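Local atomic coordinates of peptidoglycan N-acetylglucosamine deacetylase (Bacillus cereus, PDB entry 4L1G), a protein that removes the acetyl group from N-acetylglucosamine residues of bacterial cell-wall peptidoglycan, using zinc, and also acts on soluble chitin substrates and N-acetylchitooligomers. Residues A[108-119]-A[153-161]. Numbering follows the deposited sequence.
Sequences GENAEKFPNIVK and TEEILNRLA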
# COMPACT_ATOMS: atom_id res chain seq x y z
N GLY A 108 2.94 -5.65 10.90
CA GLY A 108 2.76 -6.88 11.64
C GLY A 108 2.27 -6.66 13.06
O GLY A 108 1.39 -7.39 13.54
N GLU A 109 2.82 -5.66 13.73
CA GLU A 109 2.48 -5.40 15.13
C GLU A 109 1.04 -4.88 15.28
O GLU A 109 0.39 -5.15 16.29
CB GLU A 109 3.47 -4.41 15.76
CG GLU A 109 3.43 -3.01 15.18
CD GLU A 109 4.55 -2.13 15.70
OE1 GLU A 109 5.35 -2.61 16.54
OE2 GLU A 109 4.64 -0.96 15.27
N ASN A 110 0.56 -4.15 14.28
CA ASN A 110 -0.80 -3.62 14.32
C ASN A 110 -1.83 -4.68 13.98
O ASN A 110 -2.96 -4.64 14.46
CB ASN A 110 -0.93 -2.42 13.39
CG ASN A 110 -0.22 -1.19 13.93
OD1 ASN A 110 0.08 -1.12 15.12
ND2 ASN A 110 0.04 -0.22 13.06
N ALA A 111 -1.43 -5.64 13.15
CA ALA A 111 -2.29 -6.77 12.81
C ALA A 111 -2.55 -7.65 14.04
O ALA A 111 -3.59 -8.30 14.13
CB ALA A 111 -1.67 -7.58 11.69
N GLU A 112 -1.60 -7.67 14.97
CA GLU A 112 -1.75 -8.44 16.20
C GLU A 112 -2.74 -7.80 17.15
O GLU A 112 -3.48 -8.50 17.85
CB GLU A 112 -0.40 -8.61 16.90
CG GLU A 112 0.56 -9.56 16.20
CD GLU A 112 1.88 -9.67 16.92
OE1 GLU A 112 2.50 -10.76 16.85
OE2 GLU A 112 2.31 -8.68 17.55
N LYS A 113 -2.75 -6.47 17.19
CA LYS A 113 -3.63 -5.73 18.08
C LYS A 113 -5.08 -5.78 17.62
O LYS A 113 -6.00 -5.89 18.44
CB LYS A 113 -3.18 -4.28 18.21
CG LYS A 113 -1.77 -4.12 18.75
CD LYS A 113 -1.36 -2.66 18.78
CE LYS A 113 0.07 -2.50 19.27
NZ LYS A 113 0.52 -1.09 19.26
N PHE A 114 -5.29 -5.70 16.31
CA PHE A 114 -6.63 -5.69 15.74
C PHE A 114 -6.76 -6.71 14.61
O PHE A 114 -6.84 -6.34 13.44
CB PHE A 114 -6.97 -4.29 15.23
CG PHE A 114 -6.32 -3.18 16.03
CD1 PHE A 114 -6.74 -2.91 17.32
CD2 PHE A 114 -5.30 -2.43 15.49
CE1 PHE A 114 -6.15 -1.90 18.06
CE2 PHE A 114 -4.71 -1.41 16.22
CZ PHE A 114 -5.13 -1.15 17.51
N PRO A 115 -6.79 -8.00 14.97
CA PRO A 115 -6.77 -9.10 14.00
C PRO A 115 -8.03 -9.16 13.15
O PRO A 115 -7.96 -9.53 11.98
CB PRO A 115 -6.70 -10.36 14.89
CG PRO A 115 -6.35 -9.87 16.26
CD PRO A 115 -6.92 -8.49 16.35
N ASN A 116 -9.16 -8.79 13.73
CA ASN A 116 -10.44 -8.86 13.03
C ASN A 116 -10.57 -7.85 11.89
O ASN A 116 -11.24 -8.11 10.89
CB ASN A 116 -11.60 -8.71 14.02
CG ASN A 116 -11.47 -7.46 14.87
OD1 ASN A 116 -10.36 -7.03 15.19
ND2 ASN A 116 -12.61 -6.89 15.25
N ILE A 117 -9.93 -6.70 12.06
CA ILE A 117 -9.96 -5.66 11.04
C ILE A 117 -9.14 -6.10 9.83
O ILE A 117 -9.46 -5.76 8.69
CB ILE A 117 -9.47 -4.31 11.60
CG1 ILE A 117 -10.32 -3.91 12.80
CG2 ILE A 117 -9.51 -3.23 10.53
CD1 ILE A 117 -9.96 -2.57 13.39
N VAL A 118 -8.08 -6.86 10.09
CA VAL A 118 -7.31 -7.48 9.03
C VAL A 118 -8.20 -8.44 8.25
O VAL A 118 -8.14 -8.51 7.02
CB VAL A 118 -6.10 -8.27 9.59
CG1 VAL A 118 -5.28 -8.87 8.46
CG2 VAL A 118 -5.24 -7.36 10.46
N LYS A 119 -9.03 -9.18 8.98
CA LYS A 119 -9.97 -10.11 8.36
C LYS A 119 -11.03 -9.38 7.54
O LYS A 119 -11.44 -9.86 6.49
CB LYS A 119 -10.64 -10.99 9.42
CG LYS A 119 -9.69 -11.94 10.15
CD LYS A 119 -10.44 -12.79 11.18
CE LYS A 119 -9.51 -13.78 11.86
NZ LYS A 119 -10.22 -14.58 12.90
N THR A 153 5.93 -10.96 9.78
CA THR A 153 4.73 -10.27 9.32
C THR A 153 3.94 -11.16 8.36
O THR A 153 2.71 -11.20 8.40
CB THR A 153 5.08 -8.95 8.62
OG1 THR A 153 5.86 -8.14 9.50
CG2 THR A 153 3.82 -8.19 8.21
N GLU A 154 4.66 -11.88 7.51
CA GLU A 154 4.04 -12.78 6.55
C GLU A 154 3.23 -13.87 7.25
O GLU A 154 2.11 -14.18 6.85
CB GLU A 154 5.10 -13.41 5.64
CG GLU A 154 4.55 -14.10 4.41
CD GLU A 154 4.36 -13.15 3.23
OE1 GLU A 154 4.33 -13.65 2.09
OE2 GLU A 154 4.23 -11.93 3.45
N GLU A 155 3.81 -14.44 8.31
CA GLU A 155 3.14 -15.48 9.08
C GLU A 155 1.86 -14.97 9.73
O GLU A 155 0.83 -15.64 9.70
CB GLU A 155 4.07 -16.03 10.17
CG GLU A 155 5.23 -16.86 9.64
CD GLU A 155 6.22 -17.24 10.73
OE1 GLU A 155 6.07 -16.75 11.87
OE2 GLU A 155 7.15 -18.02 10.44
N ILE A 156 1.94 -13.78 10.31
CA ILE A 156 0.79 -13.16 10.96
C ILE A 156 -0.34 -12.91 9.96
O ILE A 156 -1.49 -13.26 10.21
CB ILE A 156 1.19 -11.83 11.63
CG1 ILE A 156 2.12 -12.09 12.82
CG2 ILE A 156 -0.05 -11.06 12.07
CD1 ILE A 156 2.73 -10.85 13.42
N LEU A 157 0.01 -12.32 8.82
CA LEU A 157 -0.98 -11.98 7.80
C LEU A 157 -1.55 -13.22 7.12
O LEU A 157 -2.73 -13.26 6.76
CB LEU A 157 -0.38 -11.02 6.77
CG LEU A 157 0.04 -9.66 7.33
CD1 LEU A 157 0.65 -8.79 6.25
CD2 LEU A 157 -1.15 -8.97 7.99
N ASN A 158 -0.71 -14.24 6.93
CA ASN A 158 -1.16 -15.50 6.35
C ASN A 158 -2.23 -16.15 7.21
O ASN A 158 -3.23 -16.65 6.70
CB ASN A 158 0.02 -16.46 6.16
CG ASN A 158 -0.40 -17.78 5.55
OD1 ASN A 158 -1.17 -17.81 4.59
ND2 ASN A 158 0.10 -18.88 6.11
N ARG A 159 -2.02 -16.11 8.52
CA ARG A 159 -2.94 -16.72 9.46
C ARG A 159 -4.28 -15.98 9.50
O ARG A 159 -5.34 -16.60 9.63
CB ARG A 159 -2.31 -16.76 10.86
CG ARG A 159 -3.16 -17.45 11.91
CD ARG A 159 -2.40 -17.59 13.22
NE ARG A 159 -1.83 -16.32 13.66
CZ ARG A 159 -2.48 -15.41 14.37
NH1 ARG A 159 -3.74 -15.63 14.74
NH2 ARG A 159 -1.88 -14.28 14.72
N LEU A 160 -4.23 -14.66 9.36
CA LEU A 160 -5.43 -13.84 9.45
C LEU A 160 -6.16 -13.70 8.12
O LEU A 160 -7.39 -13.73 8.07
CB LEU A 160 -5.08 -12.45 10.00
CG LEU A 160 -4.55 -12.41 11.43
CD1 LEU A 160 -4.16 -10.99 11.83
CD2 LEU A 160 -5.58 -12.98 12.40
N ALA A 161 -5.40 -13.55 7.04
CA ALA A 161 -5.99 -13.28 5.73
C ALA A 161 -6.24 -14.54 4.91
O ALA A 161 -7.10 -14.55 4.03
CB ALA A 161 -5.13 -12.30 4.94
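The carboxylate of Glu112 meets the methyl end of Ile156 on one face: CD1 lies well off the carboxylate plane, displaced toward OE1 at 3.4 Å. The two side chains cross at about a right angle, and OE2 is hydrogen-bonded to Tyr133 OH. Pro115 CB packs against Leu160 CD2 at 3.8 Å.

Leu160 is a knob seated among Ala111, Pro115, Val118 and Lys119, spanning the break between helices 108-113 and 115-119. Its chi1 sends CG toward 108-119, and chi2 (176°) sets the methyls: CD1 comes 3.6 Å from Ala111 O, while CD2 faces Pro115 and Lys119 CE. Val118 runs across this leucine, CG1 being 3.9 Å from Leu160 CB. Further in, Ala111 CB touches both Ile156 CG2 (3.9 Å) and Leu157 CD2 (4.0 Å); Leu157 and Val118 both continue onto Ile128 and Leu106 of the sheet.

Lacking a side chain, Gly108 lets its CA lie 4.6 Å from Thr153 CA; the Thr153 side chain is about 6 Å from that of zinc ligand His131. Helix 153-161 crosses 108-113 at 36° and 115-119 at -65°. No hydrogen bond or salt bridge joins the segments, so apolar side chains and a few carbon-to-oxygen van der Waals approaches carry the contact, and shape fit, chiefly the Leu160 knob, sets how these outer helices of the deacetylase barrel pack.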